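PDB 6G94: probable Ni/Fe-hydrogenase 1 B-type cytochrome subunit from Escherichia coli K-12, which probably serves as the membrane-embedded b-type cytochrome of hydrogenase 1, carrying electrons through its haem. Local coordinates for residues Arg19-Leu27 with Val69-Arg77; Met139-Leu150 with Ile180-Ile191. All coordinates share one frame; numbering follows the deposited sequence.

Both contacts join antiparallel transmembrane helices of one helical bundle, and their centres lie about 17 Å apart. Contact 1 pairs helix 20-40 with helix 55-83; contact 2 pairs helix 130-151 with helix 177-203 and holds one of the two histidines bound to the haem iron, the other being H63 on helix 55-83. That helix also joins the contacts directly. The F70 ring of contact 1 meets contact 2 with CZ 3.8 Å from S140 CB, and T71 OG1 lies 3.4 Å from F148 CE2. T71 touches the haem as well, whereas the far end of contact 1, around W21 and R77, lies farther from it.

Contact 1 of 2, residues Arg19-Leu27 with Val69-Arg77; sequences RIWHWLTVL and VFTVVLLMR
W21 and M76 make the aromatic part of this contact. The M76 sulfur approaches the indole obliquely, SD 4.5 Å from the centre of the W21 six-membered ring and 31° off its normal, a Met-aromatic contact. A flexible, polarisable methionine suits such a flat surface. The ring meets a second partner at its edge, where V73 CG2 sits 4.1 Å from CE3. Replacing W21 by an alanine would probably leave the M76 thioether without its aromatic partner and open a gap beside V73.

Aliphatic packing continues along the interface, L24 CD2 reaching V73 CG2 at 3.7 Å with V69 CG1 beyond. T25 turns its methyl to F70, CG2 lying 3.7 Å from CE1. These residues line the seam of an antiparallel pair in a transmembrane four-helix cytochrome b, the axes 9.5 Å apart at 142°; compact, beta-branched V73 and T25 pair with W21 and F70 where the backbones come nearest, consistent with a close fit.

Between these two segments the polar contacts are loose. T25 OG1 gives a weak bond back to W21 O one turn earlier. R77, with CG anti to the backbone N (chi1 -176°) and extended to NE, lays CD 3.3 Å from W21 O; the long chain carries its guanidinium past, NH1 coming 3.6 Å from T25 OG1. NH2 meets the edge of the H22 ring 3.4 Å from ND1, too poorly angled for a hydrogen bond.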
loop_
_atom_site.group_PDB
_atom_site.type_symbol
_atom_site.label_atom_id
_atom_site.label_comp_id
_atom_site.label_asym_id
_atom_site.label_seq_id
_atom_site.Cartn_x
_atom_site.Cartn_y
_atom_site.Cartn_z
ATOM N N ARG I 19 11.734 44.325 -37.331
ATOM C CA ARG I 19 11.280 42.944 -37.430
ATOM C C ARG I 19 11.506 42.158 -36.126
ATOM O O ARG I 19 11.102 41.011 -36.004
ATOM C CB ARG I 19 11.947 42.255 -38.635
ATOM N N ILE I 20 12.178 42.759 -35.159
ATOM C CA ILE I 20 12.359 42.120 -33.873
ATOM C C ILE I 20 10.989 42.084 -33.221
ATOM O O ILE I 20 10.543 41.055 -32.721
ATOM C CB ILE I 20 13.344 42.914 -33.001
ATOM C CG1 ILE I 20 14.755 42.831 -33.586
ATOM C CG2 ILE I 20 13.328 42.407 -31.573
ATOM C CD1 ILE I 20 15.725 41.947 -32.831
ATOM N N TRP I 21 10.306 43.214 -33.282
ATOM C CA TRP I 21 9.014 43.376 -32.654
ATOM C C TRP I 21 7.870 42.649 -33.375
ATOM O O TRP I 21 6.714 42.969 -33.181
ATOM C CB TRP I 21 8.744 44.862 -32.447
ATOM C CG TRP I 21 9.950 45.562 -31.858
ATOM C CD1 TRP I 21 10.979 46.110 -32.550
ATOM C CD2 TRP I 21 10.268 45.753 -30.465
ATOM N NE1 TRP I 21 11.898 46.638 -31.698
ATOM C CE2 TRP I 21 11.486 46.441 -30.409
ATOM C CE3 TRP I 21 9.632 45.420 -29.262
ATOM C CZ2 TRP I 21 12.096 46.802 -29.197
ATOM C CZ3 TRP I 21 10.242 45.784 -28.047
ATOM C CH2 TRP I 21 11.459 46.462 -28.032
ATOM N N HIS I 22 8.201 41.659 -34.196
ATOM C CA HIS I 22 7.214 40.805 -34.867
ATOM C C HIS I 22 7.576 39.388 -34.481
ATOM O O HIS I 22 6.703 38.582 -34.177
ATOM C CB HIS I 22 7.222 40.987 -36.410
ATOM C CG HIS I 22 6.580 39.859 -37.186
ATOM N ND1 HIS I 22 5.222 39.781 -37.431
ATOM C CD2 HIS I 22 7.121 38.763 -37.770
ATOM C CE1 HIS I 22 4.954 38.683 -38.116
ATOM N NE2 HIS I 22 6.091 38.050 -38.338
ATOM N N TRP I 23 8.872 39.097 -34.506
ATOM C CA TRP I 23 9.373 37.768 -34.176
ATOM C C TRP I 23 9.223 37.537 -32.714
ATOM O O TRP I 23 9.201 36.407 -32.263
ATOM C CB TRP I 23 10.837 37.593 -34.576
ATOM C CG TRP I 23 11.010 37.510 -36.031
ATOM C CD1 TRP I 23 11.811 38.294 -36.791
ATOM C CD2 TRP I 23 10.342 36.604 -36.934
ATOM N NE1 TRP I 23 11.701 37.939 -38.113
ATOM C CE2 TRP I 23 10.802 36.905 -38.235
ATOM C CE3 TRP I 23 9.402 35.561 -36.769
ATOM C CZ2 TRP I 23 10.349 36.203 -39.383
ATOM C CZ3 TRP I 23 8.952 34.864 -37.908
ATOM C CH2 TRP I 23 9.427 35.192 -39.194
ATOM N N LEU I 24 9.120 38.627 -31.978
ATOM C CA LEU I 24 8.833 38.535 -30.573
ATOM C C LEU I 24 7.394 38.034 -30.381
ATOM O O LEU I 24 7.180 36.946 -29.862
ATOM C CB LEU I 24 9.075 39.881 -29.897
ATOM C CG LEU I 24 9.399 39.740 -28.411
ATOM C CD1 LEU I 24 10.491 38.710 -28.160
ATOM C CD2 LEU I 24 9.775 41.087 -27.843
ATOM N N THR I 25 6.431 38.839 -30.817
ATOM C CA THR I 25 5.017 38.487 -30.856
ATOM C C THR I 25 4.740 37.044 -31.291
ATOM O O THR I 25 3.909 36.364 -30.707
ATOM C CB THR I 25 4.280 39.412 -31.822
ATOM O OG1 THR I 25 4.753 40.739 -31.633
ATOM C CG2 THR I 25 2.836 39.414 -31.538
ATOM N N VAL I 26 5.448 36.581 -32.308
ATOM C CA VAL I 26 5.327 35.199 -32.769
ATOM C C VAL I 26 5.826 34.262 -31.683
ATOM O O VAL I 26 5.204 33.256 -31.403
ATOM C CB VAL I 26 6.093 34.974 -34.090
ATOM C CG1 VAL I 26 6.190 33.493 -34.438
ATOM C CG2 VAL I 26 5.427 35.753 -35.209
ATOM N N LEU I 27 6.944 34.611 -31.068
ATOM C CA LEU I 27 7.509 33.818 -30.004
ATOM C C LEU I 27 6.529 33.798 -28.841
ATOM O O LEU I 27 6.273 32.761 -28.290
ATOM C CB LEU I 27 8.868 34.391 -29.596
ATOM C CG LEU I 27 9.724 33.657 -28.573
ATOM C CD1 LEU I 27 10.126 32.311 -29.140
ATOM C CD2 LEU I 27 10.941 34.494 -28.268
ATOM N N VAL I 69 4.719 40.382 -21.738
ATOM C CA VAL I 69 5.558 40.776 -22.882
ATOM C C VAL I 69 4.710 40.992 -24.138
ATOM O O VAL I 69 4.771 42.065 -24.758
ATOM C CB VAL I 69 6.680 39.749 -23.172
ATOM C CG1 VAL I 69 7.504 40.193 -24.371
ATOM C CG2 VAL I 69 7.576 39.568 -21.957
ATOM N N PHE I 70 3.935 39.965 -24.493
ATOM C CA PHE I 70 2.997 40.026 -25.606
ATOM C C PHE I 70 2.142 41.278 -25.560
ATOM O O PHE I 70 2.017 41.960 -26.558
ATOM C CB PHE I 70 2.090 38.795 -25.624
ATOM C CG PHE I 70 1.021 38.852 -26.667
ATOM C CD1 PHE I 70 1.307 38.497 -27.989
ATOM C CD2 PHE I 70 -0.268 39.271 -26.346
ATOM C CE1 PHE I 70 0.326 38.559 -28.972
ATOM C CE2 PHE I 70 -1.255 39.328 -27.318
ATOM C CZ PHE I 70 -0.957 38.967 -28.631
ATOM N N THR I 71 1.557 41.571 -24.405
ATOM C CA THR I 71 0.664 42.727 -24.253
ATOM C C THR I 71 1.374 44.051 -24.529
ATOM O O THR I 71 0.842 44.916 -25.221
ATOM C CB THR I 71 0.027 42.778 -22.849
ATOM O OG1 THR I 71 -0.738 41.593 -22.643
ATOM C CG2 THR I 71 -0.909 43.952 -22.713
ATOM N N VAL I 72 2.566 44.206 -23.960
ATOM C CA VAL I 72 3.372 45.413 -24.133
ATOM C C VAL I 72 3.714 45.619 -25.615
ATOM O O VAL I 72 3.402 46.665 -26.201
ATOM C CB VAL I 72 4.639 45.366 -23.240
ATOM C CG1 VAL I 72 5.724 46.292 -23.761
ATOM C CG2 VAL I 72 4.284 45.748 -21.808
ATOM N N VAL I 73 4.335 44.606 -26.217
ATOM C CA VAL I 73 4.739 44.667 -27.609
ATOM C C VAL I 73 3.551 44.956 -28.514
ATOM O O VAL I 73 3.627 45.855 -29.330
ATOM C CB VAL I 73 5.490 43.390 -28.042
ATOM C CG1 VAL I 73 5.782 43.401 -29.536
ATOM C CG2 VAL I 73 6.791 43.266 -27.270
ATOM N N LEU I 74 2.463 44.199 -28.359
ATOM C CA LEU I 74 1.236 44.381 -29.139
ATOM C C LEU I 74 0.714 45.814 -29.086
ATOM O O LEU I 74 0.325 46.355 -30.115
ATOM C CB LEU I 74 0.158 43.413 -28.644
ATOM C CG LEU I 74 -1.152 43.079 -29.378
ATOM C CD1 LEU I 74 -2.293 43.984 -28.916
ATOM C CD2 LEU I 74 -0.966 43.095 -30.889
ATOM N N LEU I 75 0.702 46.422 -27.909
ATOM C CA LEU I 75 0.138 47.750 -27.752
ATOM C C LEU I 75 0.988 48.850 -28.279
ATOM O O LEU I 75 0.454 49.832 -28.748
ATOM C CB LEU I 75 -0.224 48.053 -26.307
ATOM C CG LEU I 75 -1.502 47.365 -25.853
ATOM C CD1 LEU I 75 -1.414 47.098 -24.358
ATOM C CD2 LEU I 75 -2.733 48.196 -26.209
ATOM N N MET I 76 2.299 48.708 -28.197
ATOM C CA MET I 76 3.166 49.691 -28.835
ATOM C C MET I 76 3.080 49.517 -30.376
ATOM O O MET I 76 2.918 50.482 -31.109
ATOM C CB MET I 76 4.592 49.655 -28.251
ATOM C CG MET I 76 5.391 48.388 -28.535
ATOM S SD MET I 76 7.181 48.490 -28.255
ATOM C CE MET I 76 7.849 47.948 -29.831
ATOM N N ARG I 77 3.113 48.272 -30.826
ATOM C CA ARG I 77 2.998 47.915 -32.223
ATOM C C ARG I 77 1.658 48.381 -32.836
ATOM O O ARG I 77 1.569 48.624 -34.036
ATOM C CB ARG I 77 3.199 46.406 -32.331
ATOM C CG ARG I 77 3.215 45.833 -33.713
ATOM C CD ARG I 77 3.788 44.441 -33.690
ATOM N NE ARG I 77 3.642 43.842 -35.009
ATOM C CZ ARG I 77 3.082 42.659 -35.258
ATOM N NH1 ARG I 77 2.606 41.908 -34.270
ATOM N NH2 ARG I 77 2.993 42.222 -36.516
#

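Contact 2 of 2, residues Met139-Leu150 with Ile180-Ile191. With HEM (protoporphyrin IX containing Fe), chain B.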
loop_
_atom_site.group_PDB
_atom_site.type_symbol
_atom_site.label_atom_id
_atom_site.label_comp_id
_atom_site.label_asym_id
_atom_site.label_seq_id
_atom_site.Cartn_x
_atom_site.Cartn_y
_atom_site.Cartn_z
ATOM N N MET I 139 -8.619 40.060 -32.092
ATOM C CA MET I 139 -8.639 38.869 -31.273
ATOM C C MET I 139 -7.597 39.051 -30.154
ATOM O O MET I 139 -7.952 38.967 -28.989
ATOM C CB MET I 139 -8.295 37.636 -32.086
ATOM C CG MET I 139 -9.426 37.143 -32.963
ATOM S SD MET I 139 -10.722 36.442 -31.950
ATOM C CE MET I 139 -11.773 37.851 -31.611
ATOM N N SER I 140 -6.329 39.315 -30.523
ATOM C CA SER I 140 -5.233 39.569 -29.612
ATOM C C SER I 140 -5.652 40.474 -28.469
ATOM O O SER I 140 -5.276 40.228 -27.339
ATOM C CB SER I 140 -4.064 40.193 -30.371
ATOM O OG SER I 140 -3.664 39.357 -31.445
ATOM N N VAL I 141 -6.441 41.503 -28.764
ATOM C CA VAL I 141 -6.863 42.462 -27.752
ATOM C C VAL I 141 -7.945 41.856 -26.892
ATOM O O VAL I 141 -8.047 42.153 -25.697
ATOM C CB VAL I 141 -7.340 43.779 -28.391
ATOM C CG1 VAL I 141 -8.018 44.678 -27.374
ATOM C CG2 VAL I 141 -6.157 44.511 -29.019
ATOM N N PHE I 142 -8.727 40.972 -27.495
ATOM C CA PHE I 142 -9.758 40.240 -26.774
ATOM C C PHE I 142 -9.073 39.231 -25.850
ATOM O O PHE I 142 -9.442 39.097 -24.679
ATOM C CB PHE I 142 -10.731 39.557 -27.755
ATOM C CG PHE I 142 -11.835 38.784 -27.080
ATOM C CD1 PHE I 142 -12.889 39.454 -26.439
ATOM C CD2 PHE I 142 -11.811 37.388 -27.057
ATOM C CE1 PHE I 142 -13.896 38.748 -25.793
ATOM C CE2 PHE I 142 -12.816 36.680 -26.416
ATOM C CZ PHE I 142 -13.861 37.359 -25.794
ATOM N N MET I 143 -8.049 38.557 -26.376
ATOM C CA MET I 143 -7.227 37.632 -25.597
ATOM C C MET I 143 -6.483 38.300 -24.429
ATOM O O MET I 143 -5.972 37.621 -23.524
ATOM C CB MET I 143 -6.242 36.919 -26.519
ATOM C CG MET I 143 -6.917 35.891 -27.387
ATOM S SD MET I 143 -7.900 34.778 -26.366
ATOM C CE MET I 143 -6.689 33.505 -26.049
ATOM N N ILE I 144 -6.436 39.632 -24.460
ATOM C CA ILE I 144 -5.751 40.432 -23.456
ATOM C C ILE I 144 -6.774 40.911 -22.439
ATOM O O ILE I 144 -6.551 40.764 -21.228
ATOM C CB ILE I 144 -4.969 41.617 -24.083
ATOM C CG1 ILE I 144 -3.650 41.106 -24.712
ATOM C CG2 ILE I 144 -4.723 42.721 -23.047
ATOM C CD1 ILE I 144 -2.890 42.111 -25.568
ATOM N N ILE I 145 -7.885 41.471 -22.928
ATOM C CA ILE I 145 -8.972 41.908 -22.053
ATOM C C ILE I 145 -9.494 40.739 -21.215
ATOM O O ILE I 145 -9.672 40.884 -20.012
ATOM C CB ILE I 145 -10.123 42.542 -22.842
ATOM C CG1 ILE I 145 -9.646 43.801 -23.535
ATOM C CG2 ILE I 145 -11.271 42.913 -21.923
ATOM C CD1 ILE I 145 -10.560 44.223 -24.658
ATOM N N THR I 146 -9.710 39.588 -21.855
ATOM C CA THR I 146 -10.154 38.380 -21.163
ATOM C C THR I 146 -9.050 37.739 -20.318
ATOM O O THR I 146 -9.299 37.326 -19.183
ATOM C CB THR I 146 -10.756 37.317 -22.125
ATOM O OG1 THR I 146 -9.744 36.753 -22.969
ATOM C CG2 THR I 146 -11.856 37.915 -22.971
ATOM N N GLY I 147 -7.842 37.644 -20.880
ATOM C CA GLY I 147 -6.688 37.057 -20.200
ATOM C C GLY I 147 -6.313 37.766 -18.910
ATOM O O GLY I 147 -5.932 37.113 -17.935
ATOM N N PHE I 148 -6.447 39.097 -18.899
ATOM C CA PHE I 148 -6.136 39.913 -17.726
ATOM C C PHE I 148 -7.255 39.950 -16.710
ATOM O O PHE I 148 -7.005 40.159 -15.520
ATOM C CB PHE I 148 -5.767 41.344 -18.121
ATOM C CG PHE I 148 -4.304 41.542 -18.303
ATOM C CD1 PHE I 148 -3.466 41.590 -17.209
ATOM C CD2 PHE I 148 -3.757 41.629 -19.565
ATOM C CE1 PHE I 148 -2.106 41.733 -17.363
ATOM C CE2 PHE I 148 -2.397 41.780 -19.735
ATOM C CZ PHE I 148 -1.568 41.830 -18.628
ATOM N N ALA I 149 -8.477 39.756 -17.173
ATOM C CA ALA I 149 -9.621 39.703 -16.273
ATOM C C ALA I 149 -9.431 38.512 -15.359
ATOM O O ALA I 149 -9.766 38.580 -14.193
ATOM C CB ALA I 149 -10.927 39.602 -17.034
ATOM N N LEU I 150 -8.892 37.426 -15.899
ATOM C CA LEU I 150 -8.556 36.259 -15.110
ATOM C C LEU I 150 -7.373 36.453 -14.177
ATOM O O LEU I 150 -7.427 36.077 -13.021
ATOM C CB LEU I 150 -8.259 35.082 -16.016
ATOM C CG LEU I 150 -9.402 34.564 -16.846
ATOM C CD1 LEU I 150 -8.895 33.472 -17.765
ATOM C CD2 LEU I 150 -10.518 34.081 -15.939
ATOM N N ILE I 180 -15.396 33.278 -18.980
ATOM C CA ILE I 180 -14.161 33.959 -19.327
ATOM C C ILE I 180 -13.119 32.939 -19.783
ATOM O O ILE I 180 -12.501 33.116 -20.812
ATOM C CB ILE I 180 -13.623 34.800 -18.152
ATOM C CG1 ILE I 180 -14.770 35.590 -17.494
ATOM C CG2 ILE I 180 -12.486 35.692 -18.619
ATOM C CD1 ILE I 180 -14.361 36.519 -16.369
ATOM N N HIS I 181 -12.971 31.851 -19.037
ATOM C CA HIS I 181 -12.052 30.771 -19.376
ATOM C C HIS I 181 -12.398 30.138 -20.700
ATOM O O HIS I 181 -11.512 29.737 -21.455
ATOM C CB HIS I 181 -12.088 29.672 -18.318
ATOM C CG HIS I 181 -11.098 29.868 -17.216
ATOM N ND1 HIS I 181 -9.900 29.188 -17.169
ATOM C CD2 HIS I 181 -11.119 30.679 -16.131
ATOM C CE1 HIS I 181 -9.232 29.559 -16.094
ATOM N NE2 HIS I 181 -9.944 30.472 -15.455
ATOM N N SER I 182 -13.694 30.033 -20.972
ATOM C CA SER I 182 -14.181 29.325 -22.149
ATOM C C SER I 182 -13.981 30.182 -23.384
ATOM O O SER I 182 -13.416 29.715 -24.360
ATOM C CB SER I 182 -15.645 28.912 -21.975
ATOM O OG SER I 182 -15.741 27.687 -21.251
ATOM N N TRP I 183 -14.421 31.435 -23.318
ATOM C CA TRP I 183 -14.210 32.392 -24.393
ATOM C C TRP I 183 -12.731 32.679 -24.649
ATOM O O TRP I 183 -12.336 32.872 -25.794
ATOM C CB TRP I 183 -14.953 33.687 -24.101
ATOM C CG TRP I 183 -16.428 33.584 -24.341
ATOM C CD1 TRP I 183 -17.388 33.487 -23.402
ATOM C CD2 TRP I 183 -17.106 33.574 -25.610
ATOM N NE1 TRP I 183 -18.627 33.430 -23.985
ATOM C CE2 TRP I 183 -18.486 33.475 -25.346
ATOM C CE3 TRP I 183 -16.682 33.647 -26.945
ATOM C CZ2 TRP I 183 -19.457 33.444 -26.363
ATOM C CZ3 TRP I 183 -17.643 33.614 -27.952
ATOM C CH2 TRP I 183 -19.016 33.512 -27.651
ATOM N N HIS I 184 -11.929 32.704 -23.583
ATOM C CA HIS I 184 -10.472 32.804 -23.694
ATOM C C HIS I 184 -9.903 31.611 -24.449
ATOM O O HIS I 184 -9.093 31.795 -25.346
ATOM C CB HIS I 184 -9.817 32.928 -22.307
ATOM C CG HIS I 184 -8.373 33.353 -22.330
ATOM N ND1 HIS I 184 -7.977 34.648 -22.594
ATOM C CD2 HIS I 184 -7.236 32.661 -22.067
ATOM C CE1 HIS I 184 -6.660 34.728 -22.508
ATOM N NE2 HIS I 184 -6.188 33.541 -22.180
ATOM N N ARG I 185 -10.331 30.398 -24.112
ATOM C CA ARG I 185 -9.832 29.208 -24.807
ATOM C C ARG I 185 -10.278 29.190 -26.272
ATOM O O ARG I 185 -9.545 28.723 -27.147
ATOM C CB ARG I 185 -10.263 27.919 -24.094
ATOM C CG ARG I 185 -9.985 26.654 -24.898
ATOM C CD ARG I 185 -10.016 25.398 -24.062
ATOM N NE ARG I 185 -8.668 25.026 -23.661
ATOM C CZ ARG I 185 -8.010 23.978 -24.141
ATOM N NH1 ARG I 185 -6.785 23.725 -23.725
ATOM N NH2 ARG I 185 -8.561 23.189 -25.049
ATOM N N LEU I 186 -11.468 29.718 -26.536
ATOM C CA LEU I 186 -11.993 29.781 -27.899
ATOM C C LEU I 186 -11.137 30.722 -28.747
ATOM O O LEU I 186 -10.764 30.376 -29.867
ATOM C CB LEU I 186 -13.464 30.226 -27.914
ATOM C CG LEU I 186 -14.123 30.393 -29.279
ATOM C CD1 LEU I 186 -14.180 29.073 -30.049
ATOM C CD2 LEU I 186 -15.494 31.032 -29.150
ATOM N N GLY I 187 -10.813 31.884 -28.193
ATOM C CA GLY I 187 -9.990 32.886 -28.852
ATOM C C GLY I 187 -8.701 32.285 -29.338
ATOM O O GLY I 187 -8.271 32.550 -30.436
ATOM N N MET I 188 -8.101 31.450 -28.513
ATOM C CA MET I 188 -6.897 30.752 -28.873
ATOM C C MET I 188 -7.042 29.858 -30.096
ATOM O O MET I 188 -6.120 29.737 -30.876
ATOM C CB MET I 188 -6.439 29.939 -27.687
ATOM C CG MET I 188 -5.221 29.104 -27.929
ATOM S SD MET I 188 -5.644 27.390 -27.778
ATOM C CE MET I 188 -4.015 26.692 -27.956
ATOM N N TRP I 189 -8.185 29.215 -30.258
ATOM C CA TRP I 189 -8.414 28.388 -31.420
ATOM C C TRP I 189 -8.631 29.239 -32.665
ATOM O O TRP I 189 -8.212 28.873 -33.748
ATOM C CB TRP I 189 -9.651 27.567 -31.210
ATOM C CG TRP I 189 -9.499 26.471 -30.319
ATOM C CD1 TRP I 189 -10.246 26.220 -29.238
ATOM C CD2 TRP I 189 -8.565 25.413 -30.422
ATOM N NE1 TRP I 189 -9.849 25.067 -28.644
ATOM C CE2 TRP I 189 -8.809 24.545 -29.352
ATOM C CE3 TRP I 189 -7.537 25.111 -31.319
ATOM C CZ2 TRP I 189 -8.062 23.400 -29.131
ATOM C CZ3 TRP I 189 -6.787 23.969 -31.107
ATOM C CH2 TRP I 189 -7.055 23.126 -30.017
ATOM N N LEU I 190 -9.300 30.373 -32.488
ATOM C CA LEU I 190 -9.594 31.290 -33.583
ATOM C C LEU I 190 -8.335 31.922 -34.142
ATOM O O LEU I 190 -8.149 31.977 -35.360
ATOM C CB LEU I 190 -10.580 32.364 -33.136
ATOM C CG LEU I 190 -11.939 31.807 -32.683
ATOM C CD1 LEU I 190 -12.891 32.925 -32.279
ATOM C CD2 LEU I 190 -12.586 30.897 -33.730
ATOM N N ILE I 191 -7.486 32.422 -33.252
ATOM C CA ILE I 191 -6.141 32.841 -33.616
ATOM C C ILE I 191 -5.405 31.746 -34.416
ATOM O O ILE I 191 -4.845 32.032 -35.470
ATOM C CB ILE I 191 -5.355 33.286 -32.359
ATOM C CG1 ILE I 191 -5.779 34.702 -31.966
ATOM C CG2 ILE I 191 -3.842 33.184 -32.558
ATOM C CD1 ILE I 191 -5.494 35.018 -30.526
HETATM C CHA HEM B . -5.351 30.649 -19.722
HETATM C CHB HEM B . -4.070 31.030 -24.305
HETATM C CHC HEM B . -3.218 35.718 -23.679
HETATM C CHD HEM B . -3.918 35.171 -18.957
HETATM C C1A HEM B . -5.181 30.418 -21.049
HETATM C C2A HEM B . -5.718 29.304 -21.698
HETATM C C3A HEM B . -5.371 29.402 -22.992
HETATM C C4A HEM B . -4.612 30.573 -23.135
HETATM C CMA HEM B . -5.731 28.406 -24.068
HETATM C CAA HEM B . -6.506 28.186 -21.055
HETATM C CBA HEM B . -7.977 28.516 -20.889
HETATM C CGA HEM B . -8.681 27.355 -20.262
HETATM O O1A HEM B . -8.849 26.267 -20.825
HETATM O O2A HEM B . -9.130 27.484 -19.121
HETATM C C1B HEM B . -3.749 32.374 -24.534
HETATM C C2B HEM B . -3.410 32.888 -25.818
HETATM C C3B HEM B . -3.188 34.211 -25.634
HETATM C C4B HEM B . -3.385 34.468 -24.216
HETATM C CMB HEM B . -3.334 32.110 -27.110
HETATM C CAB HEM B . -2.819 35.260 -26.594
HETATM C CBB HEM B . -2.448 34.972 -27.827
HETATM C C1C HEM B . -3.273 35.971 -22.315
HETATM C C2C HEM B . -2.925 37.179 -21.707
HETATM C C3C HEM B . -3.135 37.018 -20.370
HETATM C C4C HEM B . -3.607 35.704 -20.170
HETATM C CMC HEM B . -2.446 38.440 -22.383
HETATM C CAC HEM B . -2.900 38.055 -19.345
HETATM C CBC HEM B . -2.041 37.845 -18.358
HETATM C C1D HEM B . -4.410 33.890 -18.827
HETATM C C2D HEM B . -4.866 33.408 -17.532
HETATM C C3D HEM B . -5.265 32.127 -17.732
HETATM C C4D HEM B . -5.050 31.870 -19.164
HETATM C CMD HEM B . -4.842 34.222 -16.261
HETATM C CAD HEM B . -5.832 31.124 -16.741
HETATM C CBD HEM B . -4.928 30.922 -15.528
HETATM C CGD HEM B . -5.398 29.871 -14.556
HETATM O O1D HEM B . -6.350 30.072 -13.791
HETATM O O2D HEM B . -4.821 28.784 -14.492
HETATM N NA HEM B . -4.529 31.214 -21.943
HETATM N NB HEM B . -3.716 33.339 -23.619
HETATM N NC HEM B . -3.629 35.079 -21.361
HETATM N ND HEM B . -4.543 32.951 -19.776
HETATM FE FE HEM B . -4.134 33.099 -21.572
#
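M143 is the apolar centre, a knob in the hole formed by H184, G187, M188 and I191. Its helix and the antiparallel helix 180-191 wall one side of the haem pocket in this four-helix cytochrome b. Bends at chi2 and chi3 (-52° and -91°) fold the methionine so that CE lies over the face of the H184 imidazole, 3.8 Å from its centre, and touches the porphyrin. A CB on G187 would run into M143 SD, and one on G147 would strike H184 and the porphyrin, so glycine suits both places. Outward, M143 CG meets I191 CD1 at 3.6 Å, and M139 packs on I191 and L190. At the other end L150 CD1 lies over the H181 ring, while CD2 rests on I180 CG2.

H184 coordinates the iron through NE2 at 2.2 Å, with H63 as the second histidine. Its ND1 donates to T146 OG1 at 2.8 Å, almost straight (172°) and in the ring plane, which with the iron bond helps fix the imidazole's rotation. T146 OG1 donates to F142 O, forming a second shell. N-H donors suit a propionate: R185 NE binds haem O1A weakly, while its NH2 salt-bridges an acidic side chain of another protein chain, and H181 ND1 donates to haem O2A at 2.7 Å.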